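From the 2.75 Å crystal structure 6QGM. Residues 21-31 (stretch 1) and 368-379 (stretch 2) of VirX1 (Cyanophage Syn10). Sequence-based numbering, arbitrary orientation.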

# COMPACT_ATOMS: atom_id res chain seq x y z
N ALA B 21 24.18 -8.41 28.88
CA ALA B 21 23.46 -7.64 29.93
C ALA B 21 21.94 -7.77 29.72
O ALA B 21 21.26 -8.22 30.66
N ALA B 22 21.45 -7.42 28.53
CA ALA B 22 20.02 -7.49 28.13
C ALA B 22 19.45 -8.88 28.40
O ALA B 22 18.45 -8.99 29.11
N LEU B 23 20.09 -9.92 27.85
CA LEU B 23 19.65 -11.33 27.98
C LEU B 23 19.66 -11.73 29.46
O LEU B 23 18.67 -12.33 29.91
N SER B 24 20.74 -11.41 30.20
CA SER B 24 20.91 -11.81 31.62
C SER B 24 19.80 -11.21 32.49
O SER B 24 19.34 -11.89 33.44
N LYS B 25 19.35 -9.99 32.17
CA LYS B 25 18.37 -9.21 32.97
C LYS B 25 16.94 -9.51 32.49
O LYS B 25 16.10 -9.80 33.36
N LEU B 26 16.67 -9.47 31.18
CA LEU B 26 15.30 -9.57 30.60
C LEU B 26 14.93 -11.04 30.30
O LEU B 26 13.74 -11.29 30.05
N CYS B 27 15.89 -11.97 30.30
CA CYS B 27 15.66 -13.41 29.99
C CYS B 27 16.36 -14.26 31.05
O CYS B 27 17.26 -15.05 30.74
N PRO B 28 15.93 -14.14 32.33
CA PRO B 28 16.61 -14.82 33.44
C PRO B 28 16.64 -16.35 33.31
O PRO B 28 17.51 -16.95 33.89
N GLN B 29 15.70 -16.93 32.56
CA GLN B 29 15.60 -18.40 32.30
C GLN B 29 16.85 -18.89 31.54
O GLN B 29 17.15 -20.09 31.64
N LEU B 30 17.55 -18.01 30.80
CA LEU B 30 18.72 -18.39 29.95
C LEU B 30 19.96 -18.61 30.81
O LEU B 30 20.20 -17.81 31.73
N GLU B 31 20.72 -19.66 30.48
CA GLU B 31 22.16 -19.82 30.80
C GLU B 31 22.94 -19.07 29.71
O GLU B 31 22.69 -19.36 28.52
N ASN B 368 14.63 -7.37 19.66
CA ASN B 368 13.86 -8.35 18.83
C ASN B 368 14.15 -9.79 19.28
O ASN B 368 13.22 -10.63 19.24
N LEU B 369 15.37 -10.07 19.72
CA LEU B 369 15.76 -11.40 20.25
C LEU B 369 15.10 -11.62 21.62
O LEU B 369 14.51 -12.70 21.82
N VAL B 370 15.21 -10.63 22.52
CA VAL B 370 14.60 -10.65 23.88
C VAL B 370 13.09 -10.86 23.72
O VAL B 370 12.51 -11.63 24.53
N TYR B 371 12.50 -10.21 22.72
CA TYR B 371 11.04 -10.26 22.43
C TYR B 371 10.64 -11.71 22.14
O TYR B 371 9.68 -12.20 22.76
N LEU B 372 11.37 -12.39 21.24
CA LEU B 372 11.05 -13.78 20.82
C LEU B 372 11.34 -14.77 21.96
O LEU B 372 10.55 -15.72 22.13
N ILE B 373 12.43 -14.60 22.69
CA ILE B 373 12.84 -15.55 23.76
C ILE B 373 11.83 -15.47 24.93
O ILE B 373 11.56 -16.53 25.51
N ASN B 374 11.28 -14.29 25.23
CA ASN B 374 10.31 -14.09 26.34
C ASN B 374 8.89 -14.44 25.90
O ASN B 374 7.99 -14.42 26.75
N GLN B 375 8.70 -14.82 24.64
CA GLN B 375 7.37 -15.15 24.08
C GLN B 375 6.90 -16.48 24.68
O GLN B 375 5.87 -16.46 25.37
N ARG B 376 7.61 -17.60 24.47
CA ARG B 376 7.20 -18.93 25.01
C ARG B 376 8.41 -19.66 25.61
O ARG B 376 8.75 -20.76 25.16
N ASP B 377 9.02 -19.04 26.61
CA ASP B 377 10.11 -19.60 27.46
C ASP B 377 11.28 -20.07 26.60
O ASP B 377 11.87 -21.07 26.94
N GLY B 378 11.60 -19.35 25.52
CA GLY B 378 12.77 -19.64 24.68
C GLY B 378 12.43 -20.52 23.48
O GLY B 378 13.32 -20.76 22.64
N TYR B 379 11.17 -20.96 23.37
CA TYR B 379 10.65 -21.61 22.14
C TYR B 379 10.36 -20.53 21.10
O TYR B 379 9.75 -19.49 21.43

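Two helix ends, 21-26 and 368-373, run side by side at 28°, their axes 10.3 Å apart at closest approach. Asn368 lies out of reach of stretch 1. Leu369 points toward it with chi1 t and chi2 p, and its CD2 lies 4.4 Å from CD1 of Leu23.

Val370 also points toward stretch 1, with chi1 t. Val370 CG2 lies 3.9 Å from Leu23 CD2 and 4.4 Å from Ala22 CB. Val370 CG1 comes closest to Leu26 CB (3.7 Å) and to Cys27 SG (4.0 Å). Leu26 (m, t) and Cys27 (m) point toward stretch 2. Tyr371 points away, and Leu372 is out of reach.

Ile373 (m, t) points toward stretch 1. Ile373 CD1 meets Leu30 CD1 at 4.0 Å and Leu23 CD2 at 4.2 Å; Ile373 CG2 packs 3.8 Å from Cys27 SG. Leu23 and Leu30, both m, t, start sideways but bring their ends nearer.

Asn374 (chi1 m) makes the one hydrogen bond across the contact, from ND2 to Leu26 O at 2.8 Å. It thus ties down a carbonyl at the end of the first helix. Asn374 OD1 lies 3.2 Å from Cys27 SG.

Gln29 (p, m) points toward stretch 2, with Gln29 NE2 3.5 Å from Ile373 CG2. Asp377 OD1 approaches Gln29 CG at 3.5 Å. Gly378 has no side chain; at phi 94° and psi -3° a CB would jam against the preceding carbonyl O, which calls for glycine. Gln29 NE2 sits 4.2 Å from Gly378 N.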

# COMPACT_ATOMS: atom_id res chain seq x y z
CB ALA B 21 23.88 -6.19 29.89
CB ALA B 22 19.86 -7.11 26.68
CB LEU B 23 20.54 -12.24 27.13
CG LEU B 23 20.31 -12.15 25.61
CD1 LEU B 23 21.15 -13.17 24.85
CD2 LEU B 23 18.84 -12.34 25.26
CB SER B 24 22.29 -11.44 32.14
OG SER B 24 22.38 -10.05 32.40
CB LYS B 25 18.69 -7.71 32.90
CG LYS B 25 17.72 -6.81 33.64
CD LYS B 25 18.35 -5.60 34.26
CE LYS B 25 17.34 -4.74 35.01
NZ LYS B 25 16.23 -4.28 34.14
CB LEU B 26 15.21 -8.71 29.35
CG LEU B 26 15.63 -7.25 29.51
CD1 LEU B 26 15.65 -6.52 28.18
CD2 LEU B 26 14.71 -6.53 30.47
CB CYS B 27 16.15 -13.77 28.59
SG CYS B 27 15.43 -12.71 27.28
CB PRO B 28 15.77 -14.44 34.67
CG PRO B 28 14.98 -13.22 34.24
CD PRO B 28 14.74 -13.40 32.76
CB GLN B 29 14.30 -18.75 31.56
CG GLN B 29 14.25 -18.42 30.07
CD GLN B 29 13.76 -17.02 29.74
OE1 GLN B 29 13.97 -16.07 30.50
NE2 GLN B 29 13.11 -16.88 28.59
CB LEU B 30 19.01 -17.29 28.92
CG LEU B 30 17.96 -17.08 27.83
CD1 LEU B 30 18.45 -16.01 26.86
CD2 LEU B 30 17.65 -18.38 27.10
CB GLU B 31 22.56 -21.30 30.81
CG GLU B 31 21.54 -22.24 31.43
CD GLU B 31 21.78 -23.70 31.11
OE1 GLU B 31 21.85 -24.05 29.92
OE2 GLU B 31 21.91 -24.50 32.06
CB ASN B 368 14.12 -8.15 17.34
CG ASN B 368 13.57 -6.85 16.80
OD1 ASN B 368 12.86 -6.15 17.50
ND2 ASN B 368 13.92 -6.53 15.56
CB LEU B 369 17.28 -11.48 20.36
CG LEU B 369 17.83 -12.85 20.71
CD1 LEU B 369 17.38 -13.88 19.68
CD2 LEU B 369 19.35 -12.79 20.83
CB VAL B 370 14.91 -9.37 24.68
CG1 VAL B 370 14.03 -9.24 25.91
CG2 VAL B 370 16.37 -9.31 25.10
CB TYR B 371 10.68 -9.30 21.30
CG TYR B 371 9.24 -9.38 20.87
CD1 TYR B 371 8.27 -8.63 21.51
CD2 TYR B 371 8.84 -10.21 19.84
CE1 TYR B 371 6.94 -8.69 21.13
CE2 TYR B 371 7.51 -10.31 19.47
CZ TYR B 371 6.56 -9.54 20.12
OH TYR B 371 5.25 -9.63 19.75
CB LEU B 372 11.87 -14.11 19.56
CG LEU B 372 11.42 -13.42 18.28
CD1 LEU B 372 12.25 -13.88 17.11
CD2 LEU B 372 9.95 -13.66 18.00
CB ILE B 373 14.30 -15.29 24.18
CG1 ILE B 373 15.26 -15.76 23.07
CG2 ILE B 373 14.61 -15.94 25.52
CD1 ILE B 373 16.71 -15.45 23.33
CB ASN B 374 10.35 -12.67 26.91
CG ASN B 374 11.64 -12.40 27.64
OD1 ASN B 374 12.37 -13.34 27.97
ND2 ASN B 374 11.93 -11.14 27.88
CB GLN B 375 7.51 -15.10 22.55
CG GLN B 375 6.19 -14.93 21.82
CD GLN B 375 5.52 -13.59 22.00
OE1 GLN B 375 4.56 -13.49 22.76
NE2 GLN B 375 5.97 -12.56 21.30
CB ARG B 376 6.49 -19.76 23.94
CG ARG B 376 5.23 -19.10 23.40
CD ARG B 376 4.60 -19.85 22.26
NE ARG B 376 5.28 -19.66 20.99
CZ ARG B 376 4.87 -20.19 19.85
NH1 ARG B 376 3.75 -20.90 19.79
NH2 ARG B 376 5.57 -19.97 18.74
CB ASP B 377 9.54 -20.71 28.35
CG ASP B 377 10.51 -21.22 29.39
OD1 ASP B 377 11.35 -20.43 29.84
OD2 ASP B 377 10.41 -22.42 29.73
CB TYR B 379 9.43 -22.49 22.37
CG TYR B 379 8.97 -23.18 21.11
CD1 TYR B 379 9.56 -24.36 20.68
CD2 TYR B 379 7.99 -22.62 20.32
CE1 TYR B 379 9.16 -24.98 19.50
CE2 TYR B 379 7.58 -23.22 19.13
CZ TYR B 379 8.16 -24.41 18.72
OH TYR B 379 7.75 -25.00 17.56